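Local coordinates for ribonuclease S-3 (Pyrus pyrifolia, PDB 1IQQ), which cleaves RNA as a T2-family ribonuclease of the pistil and is responsible for gametophytic self-incompatibility in Japanese pear, at residues A146-K158 / I179-C193. Residues are numbered along the deposited sequence; the frame is centred on the assembly and turned at random.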
loop_
_atom_site.group_PDB
_atom_site.type_symbol
_atom_site.label_atom_id
_atom_site.label_comp_id
_atom_site.label_asym_id
_atom_site.label_seq_id
_atom_site.Cartn_x
_atom_site.Cartn_y
_atom_site.Cartn_z
ATOM N N ALA A 146 -8.595 1.359 -11.720
ATOM C CA ALA A 146 -7.175 1.381 -12.046
ATOM C C ALA A 146 -6.830 0.942 -13.459
ATOM O O ALA A 146 -5.950 0.135 -13.699
ATOM C CB ALA A 146 -6.380 0.555 -11.006
ATOM N N ASP A 147 -7.611 1.504 -14.392
ATOM C CA ASP A 147 -7.273 1.329 -15.805
ATOM C C ASP A 147 -7.214 -0.123 -16.264
ATOM O O ASP A 147 -6.417 -0.487 -17.127
ATOM C CB ASP A 147 -5.916 2.064 -16.031
ATOM C CG ASP A 147 -5.406 2.025 -17.513
ATOM O OD1 ASP A 147 -6.210 2.483 -18.380
ATOM O OD2 ASP A 147 -4.267 1.555 -17.816
ATOM N N ASN A 148 -8.077 -0.966 -15.689
ATOM C CA ASN A 148 -8.178 -2.364 -16.025
ATOM C C ASN A 148 -6.996 -3.168 -15.547
ATOM O O ASN A 148 -7.035 -4.370 -15.736
ATOM C CB ASN A 148 -8.322 -2.550 -17.583
ATOM C CG ASN A 148 -8.645 -3.975 -17.987
ATOM O OD1 ASN A 148 -7.768 -4.730 -18.465
ATOM N ND2 ASN A 148 -9.921 -4.360 -17.864
ATOM N N LYS A 149 -5.987 -2.571 -14.851
ATOM C CA LYS A 149 -4.769 -3.280 -14.474
ATOM C C LYS A 149 -4.960 -4.121 -13.218
ATOM O O LYS A 149 -5.720 -3.724 -12.329
ATOM C CB LYS A 149 -3.586 -2.299 -14.338
ATOM C CG LYS A 149 -3.289 -1.546 -15.688
ATOM C CD LYS A 149 -3.149 -2.501 -16.862
ATOM C CE LYS A 149 -2.764 -1.752 -18.173
ATOM N NZ LYS A 149 -1.387 -1.425 -18.171
ATOM N N LYS A 150 -4.256 -5.240 -13.214
ATOM C CA LYS A 150 -4.435 -6.215 -12.110
ATOM C C LYS A 150 -3.617 -5.895 -10.878
ATOM O O LYS A 150 -2.422 -5.670 -10.955
ATOM C CB LYS A 150 -4.068 -7.558 -12.610
ATOM C CG LYS A 150 -4.868 -7.963 -13.831
ATOM C CD LYS A 150 -4.229 -9.278 -14.382
ATOM C CE LYS A 150 -5.202 -10.032 -15.376
ATOM N NZ LYS A 150 -5.794 -9.192 -16.514
ATOM N N PRO A 151 -4.317 -5.819 -9.765
ATOM C CA PRO A 151 -3.621 -5.508 -8.507
ATOM C C PRO A 151 -3.049 -6.766 -7.895
ATOM O O PRO A 151 -3.384 -7.851 -8.316
ATOM C CB PRO A 151 -4.730 -4.933 -7.627
ATOM C CG PRO A 151 -5.965 -5.761 -8.066
ATOM C CD PRO A 151 -5.779 -5.898 -9.618
ATOM N N LYS A 152 -2.168 -6.561 -6.932
ATOM C CA LYS A 152 -1.615 -7.662 -6.144
ATOM C C LYS A 152 -2.291 -7.560 -4.775
ATOM O O LYS A 152 -2.287 -6.479 -4.087
ATOM C CB LYS A 152 -0.090 -7.549 -6.026
ATOM C CG LYS A 152 0.483 -8.632 -5.071
ATOM C CD LYS A 152 2.020 -8.709 -5.217
ATOM C CE LYS A 152 2.575 -9.768 -4.220
ATOM N NZ LYS A 152 4.069 -9.822 -4.466
ATOM N N LEU A 153 -2.874 -8.690 -4.326
ATOM C CA LEU A 153 -3.593 -8.720 -3.050
ATOM C C LEU A 153 -2.872 -9.588 -2.018
ATOM O O LEU A 153 -2.259 -10.602 -2.357
ATOM C CB LEU A 153 -4.988 -9.278 -3.259
ATOM C CG LEU A 153 -6.119 -8.303 -3.586
ATOM C CD1 LEU A 153 -5.779 -7.549 -4.858
ATOM C CD2 LEU A 153 -7.407 -9.084 -3.783
ATOM N N LYS A 154 -3.012 -9.191 -0.755
ATOM C CA LYS A 154 -2.451 -9.948 0.380
ATOM C C LYS A 154 -3.587 -10.195 1.342
ATOM O O LYS A 154 -4.360 -9.282 1.665
ATOM C CB LYS A 154 -1.396 -9.122 1.128
ATOM C CG LYS A 154 -0.810 -9.947 2.269
ATOM C CD LYS A 154 0.308 -9.138 2.999
ATOM C CE LYS A 154 1.182 -10.019 3.856
ATOM N NZ LYS A 154 2.408 -9.200 4.199
ATOM N N CYS A 155 -3.685 -11.441 1.821
ATOM C CA CYS A 155 -4.707 -11.825 2.805
ATOM C C CYS A 155 -3.989 -12.498 4.012
ATOM O O CYS A 155 -2.783 -12.725 3.960
ATOM C CB CYS A 155 -5.660 -12.849 2.209
ATOM S SG CYS A 155 -6.863 -12.108 1.057
ATOM N N GLN A 156 -4.759 -12.771 5.074
ATOM C CA GLN A 156 -4.169 -13.520 6.193
ATOM C C GLN A 156 -5.237 -14.424 6.743
ATOM O O GLN A 156 -6.438 -14.109 6.711
ATOM C CB GLN A 156 -3.683 -12.580 7.314
ATOM C CG GLN A 156 -4.770 -11.742 7.898
ATOM C CD GLN A 156 -4.221 -10.636 8.814
ATOM O OE1 GLN A 156 -3.040 -10.445 8.861
ATOM N NE2 GLN A 156 -5.110 -9.900 9.479
ATOM N N LYS A 157 -4.821 -15.586 7.278
ATOM C CA LYS A 157 -5.799 -16.498 7.869
ATOM C C LYS A 157 -5.726 -16.436 9.406
ATOM O O LYS A 157 -4.655 -16.516 9.970
ATOM C CB LYS A 157 -5.576 -17.943 7.441
ATOM C CG LYS A 157 -6.713 -18.858 7.950
ATOM C CD LYS A 157 -6.712 -20.203 7.235
ATOM C CE LYS A 157 -7.572 -21.200 8.020
ATOM N NZ LYS A 157 -7.376 -22.567 7.474
ATOM N N LYS A 158 -6.888 -16.359 10.031
ATOM C CA LYS A 158 -6.989 -16.274 11.489
ATOM C C LYS A 158 -8.001 -17.320 11.835
ATOM O O LYS A 158 -9.192 -17.075 11.667
ATOM C CB LYS A 158 -7.582 -14.913 11.888
ATOM C CG LYS A 158 -6.917 -13.647 11.293
ATOM C CD LYS A 158 -5.515 -13.421 11.850
ATOM C CE LYS A 158 -5.518 -13.550 13.391
ATOM N NZ LYS A 158 -4.281 -13.058 14.091
ATOM N N ILE A 179 0.146 -0.542 -14.555
ATOM C CA ILE A 179 0.470 -1.776 -15.229
ATOM C C ILE A 179 -0.017 -2.904 -14.365
ATOM O O ILE A 179 -0.291 -2.725 -13.187
ATOM C CB ILE A 179 1.960 -1.998 -15.468
ATOM C CG1 ILE A 179 2.745 -2.113 -14.138
ATOM C CG2 ILE A 179 2.506 -0.877 -16.362
ATOM C CD1 ILE A 179 4.180 -2.442 -14.357
ATOM N N ASP A 180 -0.174 -4.092 -14.964
ATOM C CA ASP A 180 -0.547 -5.243 -14.134
ATOM C C ASP A 180 0.626 -5.528 -13.169
ATOM O O ASP A 180 1.816 -5.461 -13.525
ATOM C CB ASP A 180 -0.736 -6.500 -15.015
ATOM C CG ASP A 180 -1.949 -6.452 -15.906
ATOM O OD1 ASP A 180 -2.957 -5.817 -15.598
ATOM O OD2 ASP A 180 -1.850 -7.169 -16.952
ATOM N N CYS A 181 0.300 -5.926 -11.921
ATOM C CA CYS A 181 1.327 -6.272 -10.964
ATOM C C CYS A 181 1.865 -7.676 -11.301
ATOM O O CYS A 181 1.091 -8.614 -11.471
ATOM C CB CYS A 181 0.746 -6.319 -9.562
ATOM S SG CYS A 181 0.349 -4.699 -8.821
ATOM N N PRO A 182 3.193 -7.802 -11.422
ATOM C CA PRO A 182 3.793 -9.098 -11.719
ATOM C C PRO A 182 3.946 -9.827 -10.330
ATOM O O PRO A 182 3.712 -9.241 -9.288
ATOM C CB PRO A 182 5.113 -8.700 -12.416
ATOM C CG PRO A 182 5.593 -7.414 -11.659
ATOM C CD PRO A 182 4.184 -6.682 -11.427
ATOM N N HIS A 183 4.262 -11.075 -10.318
ATOM C CA HIS A 183 4.499 -11.715 -9.041
ATOM C C HIS A 183 3.430 -11.824 -7.938
ATOM O O HIS A 183 3.675 -11.460 -6.748
ATOM C CB HIS A 183 5.772 -11.156 -8.433
ATOM C CG HIS A 183 6.852 -10.974 -9.454
ATOM N ND1 HIS A 183 7.055 -11.904 -10.456
ATOM C CD2 HIS A 183 7.761 -9.998 -9.650
ATOM C CE1 HIS A 183 8.052 -11.508 -11.223
ATOM N NE2 HIS A 183 8.497 -10.355 -10.759
ATOM N N PRO A 184 2.233 -12.312 -8.293
ATOM C CA PRO A 184 1.193 -12.479 -7.272
ATOM C C PRO A 184 1.659 -13.634 -6.374
ATOM O O PRO A 184 2.525 -14.455 -6.776
ATOM C CB PRO A 184 -0.041 -12.944 -8.063
ATOM C CG PRO A 184 0.501 -13.383 -9.384
ATOM C CD PRO A 184 1.647 -12.465 -9.643
ATOM N N PHE A 185 1.129 -13.636 -5.155
ATOM C CA PHE A 185 1.471 -14.742 -4.247
ATOM C C PHE A 185 0.976 -16.120 -4.741
ATOM O O PHE A 185 -0.056 -16.188 -5.410
ATOM C CB PHE A 185 0.894 -14.481 -2.877
ATOM C CG PHE A 185 1.474 -13.244 -2.193
ATOM C CD1 PHE A 185 2.855 -13.040 -2.104
ATOM C CD2 PHE A 185 0.608 -12.313 -1.660
ATOM C CE1 PHE A 185 3.365 -11.894 -1.476
ATOM C CE2 PHE A 185 1.135 -11.136 -1.014
ATOM C CZ PHE A 185 2.492 -10.961 -0.938
ATOM N N GLU A 186 1.756 -17.175 -4.472
ATOM C CA GLU A 186 1.375 -18.556 -4.862
ATOM C C GLU A 186 0.389 -19.065 -3.819
ATOM O O GLU A 186 0.426 -18.703 -2.624
ATOM C CB GLU A 186 2.615 -19.473 -4.942
ATOM C CG GLU A 186 3.634 -18.956 -5.958
ATOM C CD GLU A 186 4.824 -19.899 -6.243
ATOM O OE1 GLU A 186 4.858 -21.062 -5.735
ATOM O OE2 GLU A 186 5.711 -19.459 -7.022
ATOM N N PRO A 187 -0.458 -20.030 -4.232
ATOM C CA PRO A 187 -1.468 -20.534 -3.299
ATOM C C PRO A 187 -1.021 -21.162 -2.008
ATOM O O PRO A 187 -1.767 -21.142 -1.050
ATOM C CB PRO A 187 -2.297 -21.500 -4.182
ATOM C CG PRO A 187 -2.124 -20.954 -5.545
ATOM C CD PRO A 187 -0.686 -20.551 -5.613
ATOM N N ILE A 188 0.182 -21.727 -1.972
ATOM C CA ILE A 188 0.644 -22.342 -0.736
ATOM C C ILE A 188 0.957 -21.336 0.339
ATOM O O ILE A 188 1.024 -21.697 1.499
ATOM C CB ILE A 188 1.931 -23.239 -1.035
ATOM C CG1 ILE A 188 2.331 -24.156 0.161
ATOM C CG2 ILE A 188 3.109 -22.366 -1.357
ATOM C CD1 ILE A 188 1.181 -25.017 0.746
ATOM N N SER A 189 1.178 -20.067 -0.050
ATOM C CA SER A 189 1.566 -19.068 0.914
ATOM C C SER A 189 0.450 -18.640 1.868
ATOM O O SER A 189 -0.725 -18.545 1.503
ATOM C CB SER A 189 2.031 -17.858 0.185
ATOM O OG SER A 189 2.272 -16.826 1.132
ATOM N N PRO A 190 0.802 -18.394 3.120
ATOM C CA PRO A 190 -0.224 -17.961 4.043
ATOM C C PRO A 190 -0.628 -16.486 3.719
ATOM O O PRO A 190 -1.599 -15.999 4.326
ATOM C CB PRO A 190 0.470 -18.137 5.415
ATOM C CG PRO A 190 1.874 -17.993 5.096
ATOM C CD PRO A 190 2.047 -18.782 3.825
ATOM N N HIS A 191 0.045 -15.799 2.771
ATOM C CA HIS A 191 -0.327 -14.439 2.365
ATOM C C HIS A 191 -1.262 -14.432 1.158
ATOM O O HIS A 191 -1.814 -13.420 0.753
ATOM C CB HIS A 191 0.898 -13.663 2.006
ATOM C CG HIS A 191 1.858 -13.618 3.141
ATOM N ND1 HIS A 191 3.201 -13.933 3.020
ATOM C CD2 HIS A 191 1.629 -13.416 4.453
ATOM C CE1 HIS A 191 3.758 -13.921 4.222
ATOM N NE2 HIS A 191 2.824 -13.616 5.110
ATOM N N TYR A 192 -1.503 -15.622 0.596
ATOM C CA TYR A 192 -2.340 -15.744 -0.599
ATOM C C TYR A 192 -3.794 -15.517 -0.327
ATOM O O TYR A 192 -4.352 -15.974 0.735
ATOM C CB TYR A 192 -2.135 -17.170 -1.185
ATOM C CG TYR A 192 -3.168 -17.646 -2.214
ATOM C CD1 TYR A 192 -3.009 -17.340 -3.584
ATOM C CD2 TYR A 192 -4.199 -18.459 -1.824
ATOM C CE1 TYR A 192 -3.917 -17.900 -4.531
ATOM C CE2 TYR A 192 -5.096 -19.021 -2.751
ATOM C CZ TYR A 192 -4.925 -18.713 -4.086
ATOM O OH TYR A 192 -5.840 -19.237 -4.963
ATOM N N CYS A 193 -4.465 -14.851 -1.254
ATOM C CA CYS A 193 -5.910 -14.670 -1.120
ATOM C C CYS A 193 -6.643 -15.760 -1.917
ATOM O O CYS A 193 -6.478 -15.852 -3.100
ATOM C CB CYS A 193 -6.364 -13.307 -1.699
ATOM S SG CYS A 193 -5.847 -11.868 -0.711
HETATM O O HOH W 1 -5.082 -6.045 -17.222
HETATM O O HOH W 2 0.243 -4.284 -17.810
HETATM O O HOH W 3 -1.802 -2.704 -10.867
HETATM O O HOH W 4 -0.906 -11.686 -4.604
HETATM O O HOH W 5 -3.023 -13.403 -3.131
HETATM O O HOH W 6 -2.095 -16.255 7.015
#
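K150 and C181 meet through their backbones, C181 N donating to K150 O at 2.9 Å, and further along C155 N donates to H191 O. Between these two points the chain of 179-193 bows away from strand 152-158. The D180 carboxylate reaches K150: its OD1 accepts from K150 N at 2.8 Å, on the anti side but 26° out of the carboxylate plane. K152 bridges the bow. With CG anti to the backbone N (chi1 174°) and the rest extended, its chain reaches across so that NZ donates to H183 O at 2.8 Å. On the way CE lies over one face of the F185 ring, 3.6 Å from the centroid, and NZ makes an off-centre cation-pi contact. Strand 152-158 pairs on its other side with strand 161-171, so 179-193 runs along an outer margin of the T2-fold sheet. A disulfide joins C155 SG to C193 SG there. K154 CB sits at the edge of the F185 ring, and H191 CB lies over the face opposite K152. An alanine at F185 would remove the ring between K152 and H191, and would probably leave K152 NZ held mainly by H183 O and H191 CB without its aromatic neighbour. Water 4 links L153 O to F185 N, and water 5 links the same oxygen to C193 N.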